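Local coordinates for deoxyuridine 5'-triphosphate nucleotidohydrolase (Entamoeba histolytica, PDB 3LQW), which probably hydrolyses dUTP to dUMP and diphosphate with magnesium, supplying the precursor of thymidine nucleotides and keeping uracil out of DNA, at residues V72-Q77 with L132-I137. Numbering follows the deposited sequence. Where two conformers were deposited one is given.
Sequences VQIPHQ and LIIERI
I74 reaches I134 and L132 through the end of its longer branch, at least in one of its two conformers. In that conformer its CD1 lies 3.8 Å from I134 CD1 and, more loosely, 4.3 Å from L132 CD2. The two isoleucines then cross obliquely and meet methyl to methyl. In I74, CG1 stands anti to the carbonyl carbon, and chi2 of -67° bends CD1 back from a fully extended chain and turns it toward I134. Both contacts of CD1 are tentative, since the other conformer may not make them. P75 follows and uses its ring against the short branch of I134. P75 CG and P75 CD are each 4.1 Å from I134 CG2, and the two side chains cross at about a right angle.

The contact joins two sheets of the all-beta dUTPase fold. Strand 63-73 belongs to one and strand 128-136 to the other, and buried apolar side chains fill the space between them. Residues 74-77 lead from the first sheet into strand 78-83, which pairs antiparallel with 128-136.

H76 turns away from residues 132-137 and hydrogen-bonds E103. Q77 closes the contact with its backbone. I137 N donates to Q77 O at 3.2 Å, almost straight at the hydrogen (175°), with the donor tilted 32° from the carbonyl plane. I137 CG1 also packs on Q77 O, at 3.8 Å. A water gives Q77 O a second bond of 2.9 Å. The same water accepts from R136 NH1 at 3.0 Å, lying in plane at the guanidinium edge. R136 NH1 also forms a salt bridge with E24. Along the trimer interface, the backbone of I134 hydrogen-bonds to the second subunit and that of R136 to both neighbouring subunits, and I137 packs on I134 of the third subunit.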
loop_
_atom_site.group_PDB
_atom_site.type_symbol
_atom_site.label_atom_id
_atom_site.label_comp_id
_atom_site.label_asym_id
_atom_site.label_seq_id
_atom_site.Cartn_x
_atom_site.Cartn_y
_atom_site.Cartn_z
ATOM N N VAL A 72 -16.964 5.843 8.523
ATOM C CA VAL A 72 -17.506 4.935 7.536
ATOM C C VAL A 72 -17.792 3.547 8.064
ATOM O O VAL A 72 -17.209 3.103 9.074
ATOM C CB VAL A 72 -16.585 4.810 6.290
ATOM C CG1 VAL A 72 -16.310 6.172 5.694
ATOM C CG2 VAL A 72 -15.280 4.066 6.615
ATOM N N GLN A 73 -18.662 2.841 7.338
ATOM C CA GLN A 73 -18.916 1.414 7.516
ATOM C C GLN A 73 -18.596 0.737 6.193
ATOM O O GLN A 73 -19.327 0.879 5.218
ATOM C CB GLN A 73 -20.341 1.188 7.958
ATOM C CG GLN A 73 -20.699 -0.225 8.227
ATOM C CD GLN A 73 -22.103 -0.329 8.861
ATOM O OE1 GLN A 73 -22.499 0.532 9.650
ATOM N NE2 GLN A 73 -22.853 -1.352 8.488
ATOM N N ILE A 74 -17.455 0.053 6.161
ATOM C CA ILE A 74 -16.939 -0.658 4.986
ATOM C C ILE A 74 -17.809 -1.917 4.750
ATOM O O ILE A 74 -18.183 -2.563 5.713
ATOM C CB ILE A 74 -15.435 -1.120 5.224
ATOM C CG1 ILE A 74 -14.418 0.001 5.602
ATOM C CG2 ILE A 74 -14.894 -1.855 4.005
ATOM C CD1 ILE A 74 -14.081 1.062 4.529
ATOM N N PRO A 75 -18.059 -2.304 3.482
ATOM C CA PRO A 75 -18.776 -3.569 3.228
ATOM C C PRO A 75 -18.048 -4.786 3.788
ATOM O O PRO A 75 -16.823 -4.824 3.938
ATOM C CB PRO A 75 -18.838 -3.669 1.708
ATOM C CG PRO A 75 -18.375 -2.465 1.168
ATOM C CD PRO A 75 -17.874 -1.535 2.245
ATOM N N HIS A 76 -18.819 -5.833 4.020
ATOM C CA HIS A 76 -18.334 -7.063 4.587
ATOM C C HIS A 76 -17.220 -7.713 3.746
ATOM O O HIS A 76 -17.277 -7.739 2.533
ATOM C CB HIS A 76 -19.502 -8.032 4.764
ATOM C CG HIS A 76 -19.182 -9.228 5.597
ATOM N ND1 HIS A 76 -18.515 -9.148 6.803
ATOM C CD2 HIS A 76 -19.431 -10.542 5.386
ATOM C CE1 HIS A 76 -18.369 -10.367 7.297
ATOM N NE2 HIS A 76 -18.903 -11.229 6.449
ATOM N N GLN A 77 -16.226 -8.266 4.447
ATOM C CA GLN A 77 -15.103 -8.973 3.836
ATOM C C GLN A 77 -14.238 -8.054 2.960
ATOM O O GLN A 77 -13.563 -8.499 2.042
ATOM C CB GLN A 77 -15.567 -10.229 3.097
ATOM C CG GLN A 77 -16.126 -11.277 4.079
ATOM C CD GLN A 77 -16.846 -12.412 3.418
ATOM O OE1 GLN A 77 -17.311 -12.311 2.275
ATOM N NE2 GLN A 77 -17.003 -13.487 4.169
ATOM N N LEU A 132 -9.497 6.360 -0.758
ATOM C CA LEU A 132 -9.864 5.147 -0.023
ATOM C C LEU A 132 -10.226 4.092 -1.055
ATOM O O LEU A 132 -11.124 4.308 -1.870
ATOM C CB LEU A 132 -11.073 5.432 0.917
ATOM C CG LEU A 132 -11.489 4.329 1.871
ATOM C CD1 LEU A 132 -10.487 4.186 2.905
ATOM C CD2 LEU A 132 -12.888 4.652 2.460
ATOM N N ILE A 133 -9.574 2.942 -0.979
ATOM C CA ILE A 133 -9.858 1.852 -1.896
ATOM C C ILE A 133 -10.501 0.726 -1.100
ATOM O O ILE A 133 -10.024 0.336 -0.035
ATOM C CB ILE A 133 -8.616 1.307 -2.598
ATOM C CG1 ILE A 133 -7.964 2.388 -3.437
ATOM C CG2 ILE A 133 -8.991 0.084 -3.426
ATOM C CD1 ILE A 133 -6.569 2.061 -3.846
ATOM N N ILE A 134 -11.622 0.217 -1.608
ATOM C CA ILE A 134 -12.343 -0.852 -0.916
ATOM C C ILE A 134 -11.841 -2.202 -1.445
ATOM O O ILE A 134 -12.216 -2.683 -2.507
ATOM C CB ILE A 134 -13.864 -0.719 -1.041
ATOM C CG1 ILE A 134 -14.307 0.705 -0.653
ATOM C CG2 ILE A 134 -14.549 -1.796 -0.212
ATOM C CD1 ILE A 134 -13.891 1.193 0.720
ATOM N N GLU A 135 -10.869 -2.746 -0.706
ATOM C CA GLU A 135 -10.100 -3.942 -1.084
ATOM C C GLU A 135 -10.769 -5.207 -0.535
ATOM O O GLU A 135 -11.160 -5.233 0.628
ATOM C CB GLU A 135 -8.700 -3.882 -0.440
ATOM C CG GLU A 135 -7.808 -2.650 -0.641
ATOM C CD GLU A 135 -6.864 -2.705 -1.838
ATOM O OE1 GLU A 135 -6.746 -3.789 -2.453
ATOM O OE2 GLU A 135 -6.236 -1.642 -2.108
ATOM N N ARG A 136 -10.843 -6.252 -1.357
ATOM C CA ARG A 136 -11.340 -7.553 -0.875
ATOM C C ARG A 136 -10.244 -8.326 -0.179
ATOM O O ARG A 136 -9.144 -8.443 -0.695
ATOM C CB ARG A 136 -11.877 -8.361 -2.060
ATOM C CG ARG A 136 -12.996 -7.671 -2.814
ATOM C CD ARG A 136 -13.857 -8.684 -3.588
ATOM N NE ARG A 136 -14.914 -8.006 -4.359
ATOM C CZ ARG A 136 -16.029 -7.502 -3.834
ATOM N NH1 ARG A 136 -16.287 -7.592 -2.553
ATOM N NH2 ARG A 136 -16.881 -6.861 -4.610
ATOM N N ILE A 137 -10.580 -8.866 0.982
ATOM C CA ILE A 137 -9.625 -9.550 1.829
ATOM C C ILE A 137 -10.189 -10.865 2.373
ATOM O O ILE A 137 -11.396 -11.121 2.307
ATOM C CB ILE A 137 -9.125 -8.670 3.004
ATOM C CG1 ILE A 137 -10.283 -8.134 3.845
ATOM C CG2 ILE A 137 -8.265 -7.523 2.472
ATOM C CD1 ILE A 137 -9.852 -7.622 5.221
HETATM O O HOH W 1 -15.029 -9.192 -0.387
#